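Local coordinates for anopheles Plasmodium-responsive Leucine-rich repeat protein 1B (PDB 4XGO), which probably acts in mosquito immunity to Plasmodium, in partnership with LRIM1, and is represented here by its leucine-rich repeat domain, at residues L142-S153 with V161-N172; A321-C329 with L335-E343. One frame throughout, in Å; residues are numbered along the deposited sequence.

Contact 1 of 2, residues L142-S153 with V161-N172. With NAG (2-acetamido-2-deoxy-beta-D-glucopyranose), chain C; NAG (2-acetamido-2-deoxy-beta-D-glucopyranose), chain B.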
loop_
_atom_site.group_PDB
_atom_site.type_symbol
_atom_site.label_atom_id
_atom_site.label_comp_id
_atom_site.label_asym_id
_atom_site.label_seq_id
_atom_site.Cartn_x
_atom_site.Cartn_y
_atom_site.Cartn_z
ATOM N N LEU A 142 15.413 12.014 22.280
ATOM C CA LEU A 142 14.763 10.841 21.637
ATOM C C LEU A 142 14.824 9.583 22.490
ATOM O O LEU A 142 15.847 9.265 23.086
ATOM C CB LEU A 142 15.351 10.560 20.248
ATOM C CG LEU A 142 15.014 11.584 19.171
ATOM C CD1 LEU A 142 15.818 11.325 17.902
ATOM C CD2 LEU A 142 13.525 11.644 18.838
ATOM N N PHE A 143 13.691 8.885 22.551
ATOM C CA PHE A 143 13.530 7.668 23.329
ATOM C C PHE A 143 13.185 6.498 22.394
ATOM O O PHE A 143 13.704 5.393 22.570
ATOM C CB PHE A 143 12.422 7.884 24.365
ATOM C CG PHE A 143 12.182 6.706 25.265
ATOM C CD1 PHE A 143 13.133 6.319 26.195
ATOM C CD2 PHE A 143 10.974 6.019 25.217
ATOM C CE1 PHE A 143 12.913 5.227 27.016
ATOM C CE2 PHE A 143 10.742 4.930 26.043
ATOM C CZ PHE A 143 11.713 4.545 26.949
ATOM N N HIS A 144 12.265 6.733 21.451
ATOM C CA HIS A 144 11.827 5.698 20.494
ATOM C C HIS A 144 11.896 6.309 19.109
ATOM O O HIS A 144 11.293 7.361 18.874
ATOM C CB HIS A 144 10.379 5.278 20.747
ATOM C CG HIS A 144 10.211 4.262 21.819
ATOM N ND1 HIS A 144 9.034 3.568 21.986
ATOM C CD2 HIS A 144 11.063 3.792 22.760
ATOM C CE1 HIS A 144 9.163 2.731 23.000
ATOM N NE2 HIS A 144 10.386 2.852 23.487
ATOM N N VAL A 145 12.639 5.673 18.199
ATOM C CA VAL A 145 12.844 6.206 16.883
ATOM C C VAL A 145 12.668 5.118 15.811
ATOM O O VAL A 145 13.179 4.009 15.961
ATOM C CB VAL A 145 14.262 6.786 16.747
ATOM C CG1 VAL A 145 14.472 7.265 15.330
ATOM C CG2 VAL A 145 14.471 7.939 17.737
ATOM N N ASN A 146 11.977 5.449 14.726
ATOM C CA ASN A 146 11.825 4.528 13.618
ATOM C C ASN A 146 12.130 5.262 12.336
ATOM O O ASN A 146 11.396 6.194 11.956
ATOM C CB ASN A 146 10.407 3.945 13.624
ATOM C CG ASN A 146 10.246 2.763 12.701
ATOM O OD1 ASN A 146 11.013 2.573 11.735
ATOM N ND2 ASN A 146 9.243 1.937 13.020
ATOM N N VAL A 147 13.226 4.862 11.678
ATOM C CA VAL A 147 13.603 5.380 10.384
ATOM C C VAL A 147 13.723 4.251 9.346
ATOM O O VAL A 147 14.447 4.386 8.363
ATOM C CB VAL A 147 14.908 6.227 10.419
ATOM C CG1 VAL A 147 14.703 7.496 11.240
ATOM C CG2 VAL A 147 16.106 5.430 10.956
ATOM N N SER A 148 12.958 3.176 9.543
ATOM C CA SER A 148 13.016 2.030 8.645
ATOM C C SER A 148 12.479 2.393 7.264
ATOM O O SER A 148 11.718 3.325 7.133
ATOM C CB SER A 148 12.247 0.831 9.212
ATOM O OG SER A 148 10.842 1.067 9.291
ATOM N N TYR A 149 12.914 1.657 6.242
ATOM C CA TYR A 149 12.471 1.852 4.864
ATOM C C TYR A 149 12.790 3.267 4.353
ATOM O O TYR A 149 11.921 4.022 3.941
ATOM C CB TYR A 149 10.994 1.492 4.696
ATOM C CG TYR A 149 10.701 0.029 4.943
ATOM C CD1 TYR A 149 10.783 -0.896 3.903
ATOM C CD2 TYR A 149 10.358 -0.429 6.209
ATOM C CE1 TYR A 149 10.505 -2.240 4.122
ATOM C CE2 TYR A 149 10.064 -1.775 6.424
ATOM C CZ TYR A 149 10.158 -2.657 5.364
ATOM O OH TYR A 149 9.875 -4.002 5.546
ATOM N N ASN A 150 14.074 3.582 4.361
ATOM C CA ASN A 150 14.588 4.819 3.809
ATOM C C ASN A 150 15.841 4.504 2.990
ATOM O O ASN A 150 16.057 3.322 2.604
ATOM C CB ASN A 150 14.789 5.815 4.946
ATOM C CG ASN A 150 13.501 6.513 5.311
ATOM O OD1 ASN A 150 12.946 7.254 4.494
ATOM N ND2 ASN A 150 13.024 6.292 6.512
ATOM N N LEU A 151 16.642 5.525 2.704
ATOM C CA LEU A 151 17.864 5.380 1.900
ATOM C C LEU A 151 19.092 5.863 2.641
ATOM O O LEU A 151 20.010 6.462 2.035
ATOM C CB LEU A 151 17.709 6.162 0.602
ATOM C CG LEU A 151 16.565 5.673 -0.282
ATOM C CD1 LEU A 151 16.258 6.663 -1.384
ATOM C CD2 LEU A 151 16.833 4.298 -0.858
ATOM N N LEU A 152 19.127 5.614 3.941
ATOM C CA LEU A 152 20.202 6.110 4.793
ATOM C C LEU A 152 21.438 5.228 4.626
ATOM O O LEU A 152 21.316 4.020 4.509
ATOM C CB LEU A 152 19.780 6.123 6.263
ATOM C CG LEU A 152 18.623 7.038 6.646
ATOM C CD1 LEU A 152 18.168 6.781 8.078
ATOM C CD2 LEU A 152 19.001 8.498 6.433
ATOM N N SER A 153 22.612 5.853 4.600
ATOM C CA SER A 153 23.868 5.094 4.540
ATOM C C SER A 153 24.662 5.262 5.823
ATOM O O SER A 153 25.512 4.441 6.128
ATOM C CB SER A 153 24.698 5.519 3.334
ATOM O OG SER A 153 24.078 5.090 2.127
ATOM N N VAL A 161 18.509 7.132 23.242
ATOM C CA VAL A 161 17.424 6.374 22.620
ATOM C C VAL A 161 17.421 4.944 23.161
ATOM O O VAL A 161 18.481 4.324 23.325
ATOM C CB VAL A 161 17.493 6.423 21.065
ATOM C CG1 VAL A 161 18.789 5.832 20.528
ATOM C CG2 VAL A 161 16.303 5.717 20.440
ATOM N N GLU A 162 16.221 4.452 23.469
ATOM C CA GLU A 162 16.027 3.139 24.078
ATOM C C GLU A 162 15.669 2.098 23.022
ATOM O O GLU A 162 16.053 0.938 23.136
ATOM C CB GLU A 162 14.912 3.210 25.132
ATOM C CG GLU A 162 14.636 1.904 25.875
ATOM C CD GLU A 162 13.557 1.028 25.240
ATOM O OE1 GLU A 162 12.717 1.539 24.476
ATOM O OE2 GLU A 162 13.535 -0.202 25.515
ATOM N N GLU A 163 14.902 2.497 22.017
ATOM C CA GLU A 163 14.563 1.587 20.938
ATOM C C GLU A 163 14.697 2.306 19.611
ATOM O O GLU A 163 14.140 3.390 19.423
ATOM C CB GLU A 163 13.149 1.009 21.099
ATOM C CG GLU A 163 12.743 0.139 19.926
ATOM C CD GLU A 163 11.554 -0.786 20.187
ATOM O OE1 GLU A 163 10.763 -0.548 21.159
ATOM O OE2 GLU A 163 11.396 -1.743 19.375
ATOM N N LEU A 164 15.421 1.681 18.689
ATOM C CA LEU A 164 15.692 2.276 17.405
ATOM C C LEU A 164 15.550 1.256 16.291
ATOM O O LEU A 164 16.193 0.214 16.328
ATOM C CB LEU A 164 17.085 2.893 17.388
ATOM C CG LEU A 164 17.603 3.461 16.070
ATOM C CD1 LEU A 164 16.672 4.472 15.454
ATOM C CD2 LEU A 164 18.944 4.121 16.317
ATOM N N ASP A 165 14.684 1.558 15.325
ATOM C CA ASP A 165 14.503 0.717 14.157
ATOM C C ASP A 165 15.017 1.490 12.940
ATOM O O ASP A 165 14.463 2.520 12.567
ATOM C CB ASP A 165 13.043 0.280 13.999
ATOM C CG ASP A 165 12.831 -0.737 12.860
ATOM O OD1 ASP A 165 13.710 -0.888 11.975
ATOM O OD2 ASP A 165 11.745 -1.388 12.845
ATOM N N ALA A 166 16.119 0.995 12.373
ATOM C CA ALA A 166 16.677 1.536 11.118
ATOM C C ALA A 166 16.823 0.457 10.035
ATOM O O ALA A 166 17.659 0.559 9.125
ATOM C CB ALA A 166 17.979 2.277 11.362
ATOM N N SER A 167 15.926 -0.520 10.082
ATOM C CA SER A 167 15.930 -1.651 9.159
ATOM C C SER A 167 15.560 -1.160 7.773
ATOM O O SER A 167 14.971 -0.077 7.624
ATOM C CB SER A 167 14.962 -2.756 9.619
ATOM O OG SER A 167 13.599 -2.344 9.654
ATOM N N HIS A 168 15.965 -1.916 6.762
ATOM C CA HIS A 168 15.620 -1.600 5.388
ATOM C C HIS A 168 16.135 -0.204 4.978
ATOM O O HIS A 168 15.392 0.657 4.512
ATOM C CB HIS A 168 14.125 -1.746 5.158
ATOM C CG HIS A 168 13.610 -3.125 5.428
ATOM N ND1 HIS A 168 13.558 -4.090 4.453
ATOM C CD2 HIS A 168 13.115 -3.696 6.548
ATOM C CE1 HIS A 168 13.055 -5.202 4.955
ATOM N NE2 HIS A 168 12.763 -4.984 6.223
ATOM N N ASN A 169 17.428 -0.006 5.167
ATOM C CA ASN A 169 18.132 1.172 4.635
ATOM C C ASN A 169 19.340 0.645 3.851
ATOM O O ASN A 169 19.320 -0.518 3.440
ATOM C CB ASN A 169 18.519 2.106 5.777
ATOM C CG ASN A 169 17.397 3.061 6.147
ATOM O OD1 ASN A 169 17.192 4.090 5.488
ATOM N ND2 ASN A 169 16.643 2.708 7.184
ATOM N N THR A 170 20.355 1.470 3.629
ATOM C CA THR A 170 21.629 1.015 3.035
ATOM C C THR A 170 22.788 1.372 3.959
ATOM O O THR A 170 23.866 1.836 3.515
ATOM C CB THR A 170 21.864 1.608 1.623
ATOM O OG1 THR A 170 21.889 3.041 1.663
ATOM C CG2 THR A 170 20.772 1.170 0.682
ATOM N N ILE A 171 22.574 1.170 5.253
ATOM C CA ILE A 171 23.509 1.650 6.260
ATOM C C ILE A 171 24.802 0.828 6.243
ATOM O O ILE A 171 24.749 -0.398 6.310
ATOM C CB ILE A 171 22.854 1.611 7.651
ATOM C CG1 ILE A 171 21.727 2.649 7.717
ATOM C CG2 ILE A 171 23.838 1.872 8.766
ATOM C CD1 ILE A 171 20.737 2.402 8.841
ATOM N N ASN A 172 25.935 1.518 6.115
ATOM C CA ASN A 172 27.263 0.883 6.280
ATOM C C ASN A 172 28.121 1.480 7.401
ATOM O O ASN A 172 29.208 0.979 7.688
ATOM C CB ASN A 172 28.009 0.894 4.957
ATOM C CG ASN A 172 28.108 2.278 4.342
ATOM O OD1 ASN A 172 28.063 3.291 5.025
ATOM N ND2 ASN A 172 28.242 2.319 3.031
HETATM C C1 NAG C . 8.935 0.755 12.246
HETATM C C2 NAG C . 8.290 -0.324 13.115
HETATM C C3 NAG C . 7.867 -1.513 12.247
HETATM C C4 NAG C . 6.966 -1.063 11.108
HETATM C C5 NAG C . 7.602 0.136 10.397
HETATM C C6 NAG C . 6.616 0.711 9.377
HETATM C C7 NAG C . 8.969 -1.143 15.305
HETATM C C8 NAG C . 10.047 -1.724 16.163
HETATM N N2 NAG C . 9.252 -0.844 14.045
HETATM O O3 NAG C . 7.247 -2.522 13.029
HETATM O O4 NAG C . 6.882 -2.094 10.116
HETATM O O5 NAG C . 7.969 1.162 11.306
HETATM O O6 NAG C . 7.139 0.330 8.118
HETATM O O7 NAG C . 7.859 -0.952 15.782
HETATM C C1 NAG B . 5.606 -2.743 10.060
HETATM C C2 NAG B . 5.466 -3.423 8.707
HETATM C C3 NAG B . 4.110 -4.121 8.616
HETATM C C4 NAG B . 3.722 -4.881 9.891
HETATM C C5 NAG B . 4.159 -4.196 11.189
HETATM C C6 NAG B . 4.115 -5.165 12.365
HETATM C C7 NAG B . 6.332 -2.514 6.578
HETATM C C8 NAG B . 6.326 -1.365 5.610
HETATM N N2 NAG B . 5.566 -2.407 7.668
HETATM O O3 NAG B . 4.134 -5.014 7.520
HETATM O O4 NAG B . 2.316 -5.048 9.909
HETATM O O5 NAG B . 5.482 -3.718 11.073
HETATM O O6 NAG B . 4.224 -4.445 13.573
HETATM O O7 NAG B . 7.029 -3.487 6.331
HETATM O O HOH W 1 21.471 4.903 -0.209
#
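Val145 and Leu164 sit abreast on adjacent parallel strands, 144-146 and 163-165, whose axes run 4.8 Å apart and diverge by only 2°. Backbone bonds pass both ways between them: Val145 N to Glu163 O, Asp165 N to Val145 O, and Val147 N to Asp165 O at 2.8 Å. Phe143 O starts the series by accepting from both Glu162 N and Glu163 N.

Apolar contacts line the Val145 and Leu164 side. Val145 CG1 reaches Leu164 CD1 at 3.6 Å, and Val147 CG2 meets Ala166 CB just beyond the strands.

In the turn beyond the strands, asparagine amides add to the backbone bonds, which go on from Tyr149 N to Ser167 O and from Thr170 N to Leu152 O. Asn169 ND2 donates to Val147 O at 3.0 Å and 169°, while Asn150 ND2 approaches the same oxygen from the opposite face of its carbonyl plane. Two bonds thus grip Val147 O. Asn150 in turn bonds Leu126 and Leu131 of the preceding coil.

Aromatic contact follows at Tyr149 and His168. Both have CG anti to the carbonyl carbon, which carries the rings the same way into an offset stack, centroids 4.0 Å apart and planes 9° from parallel. His168 stacks onward on His189, and C8 of NAG (chain B) lies over the other face of the Tyr149 ring, toward its rim.

The glycan is joined through Asn146 ND2. NAG (chain C) N2 donates to Asp165 OD2 at 2.8 Å, nearly straight, fastening the first sugar to the neighbouring strand. Asn146 OD1 and Asp165 OD1 each close an Asx turn, accepting from the backbone N and OG of Ser148 and Ser167, respectively.

Short parallel strands, inward aliphatic residues and asparagines bonded from coil to coil identify two successive turns of a leucine-rich repeat solenoid, here glycosylated on its strand face.

Contact 2 of 2, residues A321-C329 with L335-E343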
loop_
_atom_site.group_PDB
_atom_site.type_symbol
_atom_site.label_atom_id
_atom_site.label_comp_id
_atom_site.label_asym_id
_atom_site.label_seq_id
_atom_site.Cartn_x
_atom_site.Cartn_y
_atom_site.Cartn_z
ATOM N N ALA A 321 14.298 -31.079 21.060
ATOM C CA ALA A 321 14.902 -29.772 20.758
ATOM C C ALA A 321 15.189 -29.542 19.263
ATOM O O ALA A 321 15.139 -28.410 18.792
ATOM C CB ALA A 321 16.179 -29.584 21.571
ATOM N N VAL A 322 15.491 -30.600 18.513
ATOM C CA VAL A 322 15.673 -30.450 17.062
ATOM C C VAL A 322 14.303 -30.318 16.396
ATOM O O VAL A 322 13.495 -31.230 16.450
ATOM C CB VAL A 322 16.521 -31.588 16.423
ATOM C CG1 VAL A 322 15.824 -32.945 16.495
ATOM C CG2 VAL A 322 16.857 -31.244 14.979
ATOM N N HIS A 323 14.041 -29.163 15.792
ATOM C CA HIS A 323 12.736 -28.895 15.181
ATOM C C HIS A 323 12.789 -28.806 13.664
ATOM O O HIS A 323 11.833 -28.314 13.044
ATOM C CB HIS A 323 12.129 -27.610 15.744
ATOM C CG HIS A 323 11.512 -27.779 17.096
ATOM N ND1 HIS A 323 10.244 -27.326 17.399
ATOM C CD2 HIS A 323 11.983 -28.361 18.223
ATOM C CE1 HIS A 323 9.967 -27.614 18.659
ATOM N NE2 HIS A 323 11.006 -28.244 19.181
ATOM N N ASP A 324 13.888 -29.265 13.053
ATOM C CA ASP A 324 13.920 -29.315 11.604
ATOM C C ASP A 324 14.526 -30.585 11.063
ATOM O O ASP A 324 15.068 -31.408 11.808
ATOM C CB ASP A 324 14.559 -28.052 11.007
ATOM C CG ASP A 324 16.072 -28.000 11.159
ATOM O OD1 ASP A 324 16.675 -28.748 11.964
ATOM O OD2 ASP A 324 16.650 -27.140 10.460
ATOM N N ALA A 325 14.369 -30.761 9.760
ATOM C CA ALA A 325 14.834 -31.961 9.075
ATOM C C ALA A 325 15.159 -31.657 7.638
ATOM O O ALA A 325 14.629 -30.704 7.066
ATOM C CB ALA A 325 13.751 -33.028 9.106
ATOM N N ASP A 326 15.987 -32.511 7.059
ATOM C CA ASP A 326 16.236 -32.505 5.629
ATOM C C ASP A 326 15.215 -33.456 5.002
ATOM O O ASP A 326 14.686 -34.332 5.685
ATOM C CB ASP A 326 17.645 -32.994 5.325
ATOM C CG ASP A 326 18.721 -32.017 5.757
ATOM O OD1 ASP A 326 18.644 -30.837 5.324
ATOM O OD2 ASP A 326 19.633 -32.424 6.514
ATOM N N GLN A 327 14.931 -33.270 3.722
ATOM C CA GLN A 327 13.981 -34.126 3.008
ATOM C C GLN A 327 14.710 -35.191 2.216
ATOM O O GLN A 327 14.424 -36.386 2.352
ATOM C CB GLN A 327 13.090 -33.288 2.082
ATOM C CG GLN A 327 11.681 -33.083 2.599
ATOM C CD GLN A 327 11.612 -32.320 3.908
ATOM O OE1 GLN A 327 12.462 -31.478 4.213
ATOM N NE2 GLN A 327 10.571 -32.597 4.683
ATOM N N HIS A 328 15.657 -34.751 1.395
ATOM C CA HIS A 328 16.437 -35.630 0.528
ATOM C C HIS A 328 17.900 -35.254 0.703
ATOM O O HIS A 328 18.197 -34.118 1.016
ATOM C CB HIS A 328 16.043 -35.418 -0.926
ATOM C CG HIS A 328 14.573 -35.525 -1.175
ATOM N ND1 HIS A 328 13.865 -36.690 -0.962
ATOM C CD2 HIS A 328 13.676 -34.616 -1.622
ATOM C CE1 HIS A 328 12.594 -36.492 -1.263
ATOM N NE2 HIS A 328 12.453 -35.241 -1.666
ATOM N N CYS A 329 18.798 -36.211 0.521
ATOM C CA CYS A 329 20.216 -35.979 0.756
ATOM C C CYS A 329 20.963 -36.092 -0.539
ATOM O O CYS A 329 20.552 -36.829 -1.439
ATOM C CB CYS A 329 20.793 -37.010 1.720
ATOM S SG CYS A 329 20.006 -36.955 3.344
ATOM N N LEU A 335 20.012 -39.949 5.751
ATOM C CA LEU A 335 19.311 -39.343 6.873
ATOM C C LEU A 335 19.635 -40.054 8.180
ATOM O O LEU A 335 19.652 -41.283 8.253
ATOM C CB LEU A 335 17.806 -39.343 6.650
ATOM C CG LEU A 335 17.288 -38.517 5.483
ATOM C CD1 LEU A 335 15.893 -38.955 5.076
ATOM C CD2 LEU A 335 17.282 -37.038 5.834
ATOM N N GLU A 336 19.897 -39.245 9.195
ATOM C CA GLU A 336 20.160 -39.671 10.544
ATOM C C GLU A 336 19.282 -38.797 11.442
ATOM O O GLU A 336 19.481 -37.597 11.511
ATOM C CB GLU A 336 21.635 -39.443 10.828
ATOM C CG GLU A 336 22.053 -39.748 12.246
ATOM C CD GLU A 336 22.219 -41.221 12.473
ATOM O OE1 GLU A 336 23.150 -41.819 11.890
ATOM O OE2 GLU A 336 21.419 -41.759 13.260
ATOM N N HIS A 337 18.287 -39.392 12.108
ATOM C CA HIS A 337 17.248 -38.617 12.800
ATOM C C HIS A 337 16.721 -37.447 11.967
ATOM O O HIS A 337 16.558 -36.321 12.461
ATOM C CB HIS A 337 17.734 -38.136 14.170
ATOM C CG HIS A 337 17.995 -39.253 15.134
ATOM N ND1 HIS A 337 19.260 -39.734 15.390
ATOM C CD2 HIS A 337 17.151 -39.996 15.885
ATOM C CE1 HIS A 337 19.186 -40.724 16.265
ATOM N NE2 HIS A 337 17.916 -40.903 16.582
ATOM N N GLY A 338 16.462 -37.722 10.697
ATOM C CA GLY A 338 15.893 -36.734 9.810
ATOM C C GLY A 338 16.852 -35.716 9.206
ATOM O O GLY A 338 16.411 -34.826 8.483
ATOM N N LEU A 339 18.146 -35.851 9.487
ATOM C CA LEU A 339 19.159 -34.884 9.005
ATOM C C LEU A 339 20.246 -35.588 8.200
ATOM O O LEU A 339 20.728 -36.653 8.591
ATOM C CB LEU A 339 19.784 -34.158 10.197
ATOM C CG LEU A 339 18.837 -33.191 10.906
ATOM C CD1 LEU A 339 19.280 -32.983 12.348
ATOM C CD2 LEU A 339 18.739 -31.861 10.171
ATOM N N CYS A 340 20.665 -34.987 7.086
ATOM C CA CYS A 340 21.636 -35.632 6.199
ATOM C C CYS A 340 23.032 -35.635 6.795
ATOM O O CYS A 340 23.479 -34.627 7.349
ATOM C CB CYS A 340 21.718 -34.920 4.853
ATOM S SG CYS A 340 20.165 -35.000 3.962
ATOM N N CYS A 341 23.732 -36.751 6.662
ATOM C CA CYS A 341 25.118 -36.794 7.066
ATOM C C CYS A 341 25.875 -37.857 6.298
ATOM O O CYS A 341 25.289 -38.816 5.785
ATOM C CB CYS A 341 25.241 -37.028 8.581
ATOM S SG CYS A 341 24.720 -38.689 9.120
ATOM N N LYS A 342 27.189 -37.675 6.239
ATOM C CA LYS A 342 28.083 -38.594 5.536
ATOM C C LYS A 342 28.954 -39.309 6.543
ATOM O O LYS A 342 29.491 -38.689 7.457
ATOM C CB LYS A 342 28.944 -37.802 4.560
ATOM C CG LYS A 342 29.918 -38.622 3.724
ATOM C CD LYS A 342 30.709 -37.698 2.825
ATOM C CE LYS A 342 31.652 -38.461 1.911
ATOM N NZ LYS A 342 32.679 -37.516 1.376
ATOM N N GLU A 343 29.092 -40.626 6.368
ATOM C CA GLU A 343 29.889 -41.442 7.273
ATOM C C GLU A 343 31.364 -41.266 6.923
ATOM O O GLU A 343 31.704 -41.021 5.772
ATOM C CB GLU A 343 29.491 -42.919 7.149
ATOM C CG GLU A 343 28.026 -43.209 7.468
ATOM C CD GLU A 343 27.722 -43.224 8.956
ATOM O OE1 GLU A 343 28.632 -42.971 9.769
ATOM O OE2 GLU A 343 26.558 -43.492 9.321
HETATM O O HOH W 2 14.449 -34.327 12.287
#
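Leu339 and Val322 form the apolar centre, with Leu339 CD1 4.0 Å from Val322 CG2 and the two side chains passing alongside with their ends pointed opposite ways. The other branch, CD2, turns to the backbone near Asp324 O and to the carboxylate of Asp326. Leu310 and Phe314 of helix 307-316 also touch Leu339, placing this leucine between the loop and the helix.

A second apolar contact lies at the disulfide, where Leu335 rests against it, its CD2 3.7 Å from Cys329 SG. Cys329 SG and Cys340 SG are bonded at 2.1 Å, with a chi3 of -90°, close to the unstrained value for a disulfide. Both CB atoms point toward the opposite segment, and SG in each stands anti to its carbonyl carbon, beside the backbone N. Cys340 SG rests 3.5 Å from Asp326 CB.

Farther out, Asp326 fastens the loop to the hairpin with two bonds. Its backbone N donates to Gly338 O at 2.8 Å. Its OD2 accepts from Cys340 N on the anti side of the carboxylate, also at 2.8 Å and almost straight at 177°. The remaining oxygen, OD1, accepts from His302 N, so one carboxylate joins the hairpin to the last repeat. Asp324 likewise turns its carboxylate to Leu300 N and Ser301 OG.

At the outer edge, water 2 donates to both Asp324 O and His337 O, spanning the segments beside the turn. Glu336 to Leu339 is a type I' turn; Gly338 takes the positive phi of its second corner.

A tight hairpin held by a disulfide to the preceding loop, with Cys341 bonded to Cys307 at the start of the helix, is characteristic of the cysteine-rich C-terminal cap of an extracellular leucine-rich repeat domain.

From the N terminus, the chain coils through successive repeats until it reaches contact 1, which pairs strands 144-146 and 163-165 and closes a single repeat turn with seven residues between its segments. Further coils follow up to strand 297-299, the outermost on the C-terminal side. Helix 307-316 and the loop after it then lead to contact 2, which closes a five-residue connection and ties 321-329 to the terminal hairpin. The two neither nest nor cross: they occur in series, with centres about 39 Å apart and nearest atoms about 23 Å apart. Contact 1 joins consecutive coils within the solenoid; contact 2 secures its end.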